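Local coordinates for integron cassette protein (PDB 3FY6) that is of unknown function but is encoded by a mobile integron gene cassette of Vibrio cholerae and probably has a novel fold, at residues E25-E30 against M36-G41; G41-K46 against Q63-N68. All coordinates share one frame; numbering follows the deposited sequence.

Interaction 1 of 2, residues E25-E30 against M36-G41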
loop_
_atom_site.group_PDB
_atom_site.type_symbol
_atom_site.label_atom_id
_atom_site.label_comp_id
_atom_site.label_asym_id
_atom_site.label_seq_id
_atom_site.Cartn_x
_atom_site.Cartn_y
_atom_site.Cartn_z
ATOM N N GLU A 25 3.933 -17.455 -3.337
ATOM C CA GLU A 25 2.644 -18.064 -3.030
ATOM C C GLU A 25 1.678 -17.862 -4.200
ATOM O O GLU A 25 1.662 -16.804 -4.839
ATOM C CB GLU A 25 2.060 -17.461 -1.758
ATOM C CG GLU A 25 2.909 -17.703 -0.515
ATOM C CD GLU A 25 2.788 -19.129 -0.002
ATOM O OE1 GLU A 25 1.685 -19.504 0.441
ATOM O OE2 GLU A 25 3.791 -19.871 -0.030
ATOM N N THR A 26 0.876 -18.881 -4.485
ATOM C CA THR A 26 -0.051 -18.813 -5.606
ATOM C C THR A 26 -1.368 -18.203 -5.147
ATOM O O THR A 26 -2.036 -18.735 -4.267
ATOM C CB THR A 26 -0.304 -20.212 -6.224
ATOM O OG1 THR A 26 0.942 -20.799 -6.626
ATOM C CG2 THR A 26 -1.237 -20.111 -7.437
ATOM N N TYR A 27 -1.719 -17.058 -5.716
ATOM C CA TYR A 27 -3.036 -16.483 -5.477
ATOM C C TYR A 27 -3.889 -16.803 -6.689
ATOM O O TYR A 27 -3.523 -16.469 -7.814
ATOM C CB TYR A 27 -2.939 -14.976 -5.285
ATOM C CG TYR A 27 -2.438 -14.580 -3.918
ATOM C CD1 TYR A 27 -1.152 -14.908 -3.508
ATOM C CD2 TYR A 27 -3.254 -13.878 -3.036
ATOM C CE1 TYR A 27 -0.689 -14.546 -2.254
ATOM C CE2 TYR A 27 -2.801 -13.510 -1.774
ATOM C CZ TYR A 27 -1.520 -13.845 -1.389
ATOM O OH TYR A 27 -1.074 -13.498 -0.138
ATOM N N ILE A 28 -5.016 -17.468 -6.470
ATOM C CA ILE A 28 -5.859 -17.871 -7.590
ATOM C C ILE A 28 -7.024 -16.906 -7.744
ATOM O O ILE A 28 -7.850 -16.758 -6.845
ATOM C CB ILE A 28 -6.371 -19.315 -7.436
ATOM C CG1 ILE A 28 -5.203 -20.258 -7.152
ATOM C CG2 ILE A 28 -7.100 -19.765 -8.704
ATOM C CD1 ILE A 28 -5.624 -21.682 -6.857
ATOM N N VAL A 29 -7.065 -16.225 -8.879
ATOM C CA VAL A 29 -8.150 -15.307 -9.175
ATOM C C VAL A 29 -9.175 -15.977 -10.080
ATOM O O VAL A 29 -8.860 -16.367 -11.201
ATOM C CB VAL A 29 -7.632 -14.049 -9.884
ATOM C CG1 VAL A 29 -8.763 -13.038 -10.048
ATOM C CG2 VAL A 29 -6.480 -13.432 -9.096
ATOM N N GLU A 30 -10.401 -16.120 -9.592
ATOM C CA GLU A 30 -11.474 -16.665 -10.411
ATOM C C GLU A 30 -12.378 -15.538 -10.894
ATOM O O GLU A 30 -13.012 -14.856 -10.087
ATOM C CB GLU A 30 -12.305 -17.677 -9.620
ATOM C CG GLU A 30 -11.821 -19.104 -9.696
ATOM C CD GLU A 30 -12.923 -20.102 -9.365
ATOM O OE1 GLU A 30 -14.115 -19.730 -9.468
ATOM O OE2 GLU A 30 -12.598 -21.257 -9.010
HETATM N N MSE A 36 -16.073 -11.971 -8.605
HETATM C CA MSE A 36 -14.688 -12.419 -8.687
HETATM C C MSE A 36 -14.274 -12.967 -7.329
HETATM O O MSE A 36 -14.687 -12.440 -6.298
HETATM C CB MSE A 36 -13.759 -11.267 -9.086
HETATM C CG MSE A 36 -12.271 -11.583 -8.931
HETATM SE SE MSE A 36 -11.134 -9.993 -9.185
HETATM C CE MSE A 36 -12.333 -8.684 -8.485
ATOM N N GLU A 37 -13.471 -14.026 -7.331
ATOM C CA GLU A 37 -12.903 -14.545 -6.094
ATOM C C GLU A 37 -11.391 -14.599 -6.172
ATOM O O GLU A 37 -10.819 -14.782 -7.244
ATOM C CB GLU A 37 -13.468 -15.923 -5.759
ATOM C CG GLU A 37 -14.964 -15.916 -5.493
ATOM C CD GLU A 37 -15.474 -17.241 -4.962
ATOM O OE1 GLU A 37 -14.764 -18.264 -5.098
ATOM O OE2 GLU A 37 -16.593 -17.256 -4.406
ATOM N N ILE A 38 -10.749 -14.410 -5.025
ATOM C CA ILE A 38 -9.301 -14.499 -4.923
ATOM C C ILE A 38 -8.983 -15.437 -3.776
ATOM O O ILE A 38 -9.398 -15.203 -2.631
ATOM C CB ILE A 38 -8.661 -13.131 -4.647
ATOM C CG1 ILE A 38 -9.076 -12.120 -5.722
ATOM C CG2 ILE A 38 -7.141 -13.245 -4.565
ATOM C CD1 ILE A 38 -9.022 -10.672 -5.239
ATOM N N SER A 39 -8.264 -16.509 -4.092
ATOM C CA SER A 39 -7.931 -17.529 -3.106
ATOM C C SER A 39 -6.434 -17.624 -2.869
ATOM O O SER A 39 -5.633 -17.539 -3.798
ATOM C CB SER A 39 -8.461 -18.894 -3.553
ATOM O OG SER A 39 -9.875 -18.925 -3.510
HETATM N N MSE A 40 -6.070 -17.808 -1.609
HETATM C CA MSE A 40 -4.703 -18.092 -1.225
HETATM C C MSE A 40 -4.830 -19.225 -0.234
HETATM O O MSE A 40 -5.330 -19.029 0.876
HETATM C CB MSE A 40 -4.079 -16.875 -0.542
HETATM C CG MSE A 40 -2.576 -16.726 -0.778
HETATM SE SE MSE A 40 -1.407 -17.969 0.190
HETATM C CE MSE A 40 -2.301 -17.969 1.926
ATOM N N GLY A 41 -4.412 -20.420 -0.635
ATOM C CA GLY A 41 -4.583 -21.586 0.212
ATOM C C GLY A 41 -6.042 -21.790 0.568
ATOM O O GLY A 41 -6.891 -21.925 -0.310
HETATM O O HOH W 1 -3.712 -20.720 -3.619
HETATM O O HOH W 2 -10.421 -17.790 -6.296
#

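Interaction 2 of 2, residues G41-K46 against Q63-N68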
loop_
_atom_site.group_PDB
_atom_site.type_symbol
_atom_site.label_atom_id
_atom_site.label_comp_id
_atom_site.label_asym_id
_atom_site.label_seq_id
_atom_site.Cartn_x
_atom_site.Cartn_y
_atom_site.Cartn_z
ATOM N N GLY A 41 -4.412 -20.420 -0.635
ATOM C CA GLY A 41 -4.583 -21.586 0.212
ATOM C C GLY A 41 -6.042 -21.790 0.568
ATOM O O GLY A 41 -6.891 -21.925 -0.310
ATOM N N ALA A 42 -6.344 -21.793 1.860
ATOM C CA ALA A 42 -7.704 -22.069 2.318
ATOM C C ALA A 42 -8.584 -20.816 2.411
ATOM O O ALA A 42 -9.770 -20.907 2.734
ATOM C CB ALA A 42 -7.666 -22.788 3.661
ATOM N N VAL A 43 -8.008 -19.652 2.124
ATOM C CA VAL A 43 -8.720 -18.396 2.312
ATOM C C VAL A 43 -9.233 -17.827 0.998
ATOM O O VAL A 43 -8.482 -17.701 0.039
ATOM C CB VAL A 43 -7.815 -17.338 2.958
ATOM C CG1 VAL A 43 -8.501 -16.000 2.946
ATOM C CG2 VAL A 43 -7.438 -17.747 4.379
ATOM N N THR A 44 -10.508 -17.462 0.972
ATOM C CA THR A 44 -11.117 -16.889 -0.219
ATOM C C THR A 44 -11.862 -15.599 0.119
ATOM O O THR A 44 -12.700 -15.577 1.020
ATOM C CB THR A 44 -12.118 -17.871 -0.874
ATOM O OG1 THR A 44 -11.448 -19.089 -1.226
ATOM C CG2 THR A 44 -12.728 -17.255 -2.127
ATOM N N ILE A 45 -11.546 -14.524 -0.598
ATOM C CA ILE A 45 -12.345 -13.308 -0.527
ATOM C C ILE A 45 -13.108 -13.135 -1.835
ATOM O O ILE A 45 -12.731 -13.705 -2.867
ATOM C CB ILE A 45 -11.493 -12.066 -0.230
ATOM C CG1 ILE A 45 -10.520 -11.792 -1.378
ATOM C CG2 ILE A 45 -10.753 -12.242 1.095
ATOM C CD1 ILE A 45 -9.615 -10.609 -1.140
ATOM N N LYS A 46 -14.191 -12.366 -1.788
ATOM C CA LYS A 46 -15.104 -12.295 -2.915
ATOM C C LYS A 46 -15.619 -10.893 -3.170
ATOM O O LYS A 46 -15.981 -10.181 -2.229
ATOM C CB LYS A 46 -16.295 -13.231 -2.680
ATOM C CG LYS A 46 -17.336 -13.178 -3.785
ATOM C CD LYS A 46 -18.296 -14.347 -3.706
ATOM C CE LYS A 46 -19.414 -14.189 -4.713
ATOM N NZ LYS A 46 -20.295 -15.389 -4.766
ATOM N N GLN A 63 -5.288 -6.844 0.830
ATOM C CA GLN A 63 -4.159 -6.386 1.612
ATOM C C GLN A 63 -4.039 -7.197 2.907
ATOM O O GLN A 63 -2.944 -7.622 3.283
ATOM C CB GLN A 63 -4.299 -4.882 1.889
ATOM C CG GLN A 63 -4.181 -4.001 0.625
ATOM C CD GLN A 63 -5.455 -3.959 -0.245
ATOM O OE1 GLN A 63 -6.580 -4.041 0.259
ATOM N NE2 GLN A 63 -5.270 -3.800 -1.558
ATOM N N ASP A 64 -5.167 -7.422 3.579
ATOM C CA ASP A 64 -5.186 -8.205 4.813
ATOM C C ASP A 64 -4.606 -9.603 4.621
ATOM O O ASP A 64 -3.763 -10.040 5.401
ATOM C CB ASP A 64 -6.613 -8.326 5.366
ATOM C CG ASP A 64 -7.138 -7.017 5.940
ATOM O OD1 ASP A 64 -6.319 -6.121 6.245
ATOM O OD2 ASP A 64 -8.374 -6.887 6.086
ATOM N N ILE A 65 -5.063 -10.318 3.596
ATOM C CA ILE A 65 -4.592 -11.694 3.406
ATOM C C ILE A 65 -3.122 -11.725 2.998
ATOM O O ILE A 65 -2.373 -12.602 3.419
ATOM C CB ILE A 65 -5.495 -12.544 2.454
ATOM C CG1 ILE A 65 -5.423 -12.056 1.014
ATOM C CG2 ILE A 65 -6.948 -12.528 2.934
ATOM C CD1 ILE A 65 -6.489 -12.686 0.110
HETATM N N MSE A 66 -2.702 -10.747 2.203
HETATM C CA MSE A 66 -1.291 -10.623 1.867
HETATM C C MSE A 66 -0.410 -10.263 3.079
HETATM O O MSE A 66 0.746 -10.694 3.154
HETATM C CB MSE A 66 -1.094 -9.628 0.725
HETATM C CG MSE A 66 -1.665 -10.117 -0.600
HETATM SE SE MSE A 66 -1.064 -8.965 -2.050
HETATM C CE MSE A 66 -1.950 -9.837 -3.565
ATOM N N ASN A 67 -0.948 -9.473 4.015
ATOM C CA ASN A 67 -0.211 -9.115 5.223
ATOM C C ASN A 67 0.128 -10.394 5.972
ATOM O O ASN A 67 1.155 -10.494 6.622
ATOM C CB ASN A 67 -1.030 -8.195 6.149
ATOM C CG ASN A 67 -1.056 -6.730 5.688
ATOM O OD1 ASN A 67 -1.734 -5.907 6.292
ATOM N ND2 ASN A 67 -0.330 -6.410 4.617
ATOM N N ASN A 68 -0.756 -11.375 5.865
ATOM C CA ASN A 68 -0.530 -12.660 6.506
ATOM C C ASN A 68 0.660 -13.411 5.912
ATOM O O ASN A 68 1.268 -14.244 6.580
ATOM C CB ASN A 68 -1.799 -13.508 6.465
ATOM C CG ASN A 68 -2.809 -13.081 7.510
ATOM O OD1 ASN A 68 -2.448 -12.465 8.515
ATOM N ND2 ASN A 68 -4.078 -13.398 7.282
#

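Interaction 1 of 2, residues E25-E30 against M36-G41
The carbonyl oxygen of I28 takes two hydrogen bonds, from S39 N and from a water. S39 N reaches I28 O at 2.8 Å. The water also hydrogen-bonds S39 OG, which has a further partner in T44. I28 N returns a bond to S39 O at 2.7 Å. E30 and E37 form the next hydrogen-bonded pair, with E30 N 2.7 Å from E37 O. Past the end of strand 36-40, a second water donates to T26 O at 2.7 Å and accepts from G41 N.

Side chains alternate between the two faces. I28, S39, E30 and E37 share one. There E30 OE1 and E37 OE1 are 4.7 Å apart, and E30 OE1 bonds H32. Y27, V29, I38 and M40 share the other. M40 is selenomethionine. Its SE lies obliquely 4.7 Å from the Y27 ring centroid, a Met-aromatic contact, with the M40 chain bent at chi2 (-74°). The closer spacing modelled for CG is doubtful. I38 CG2 meets the edge of the same ring, 4.2 Å from Y27 CD2.

The two strands form a beta hairpin within the antiparallel sheet. Strand 10-18 flanks 25-30 and strand 43-50 flanks 36-40, while helix 62-67 packs on Y27 and I38.

Interaction 2 of 2, residues G41-K46 against Q63-N68
I65 reaches from helix 62-67 to strand 43-50, meeting V43 with one branch and I45 with its tip. From CB the side chain forks. The short branch is CG2. It lies 3.8 Å from V43 CG1, and I45 CG2 is the next methyl along, 4.2 Å from I65 CG2. The long branch leaves through CG1, which chi1 (68°) sets between the backbone N and the carbonyl carbon. From there it runs extended, and this carries CD1 to I45. I65 CD1 meets I45 CD1 at 4.0 Å, the two isoleucine chains pointing at each other tip to tip.

V43 approaches differently. It lies alongside I65, the two side chains running antiparallel, and meets it through CG1. The backbones stay well apart, with V43 CA 7.9 Å from I65 CA. V43 is exposed, whereas I45 and I65 are buried.

I65 also touches Y27, and I45 touches I38, so this small contact continues the apolar layer between the sheet and the short helix.

No hydrogen bond or charge joins the two segments. Their attachment here rests on methyl-to-methyl van der Waals packing, probably with a hydrophobic contribution, since I45 and I65 are buried.

The two contacts follow in series along the chain and share G41, in the turn between strands 35-40 and 43-50. Their centres are about 8 Å apart. Interaction 1 pairs neighbouring strands of the five-stranded antiparallel sheet. Interaction 2 sets helix 62-67 against the next strand over. Strands 35-40 and 43-50 are neighbours joined directly: I38 N is 3.0 Å from I45 O and S39 OG is 2.8 Å from T44 OG1, both probable hydrogen bonds. Y27 OH, hydrogen-bonded to D69 OD2, also packs against M66 CG at 3.5 Å. One contact pairs two strands, and the other adds a helix on the face carrying Y27 and I38. Neither contact touches the second chain of the assembly.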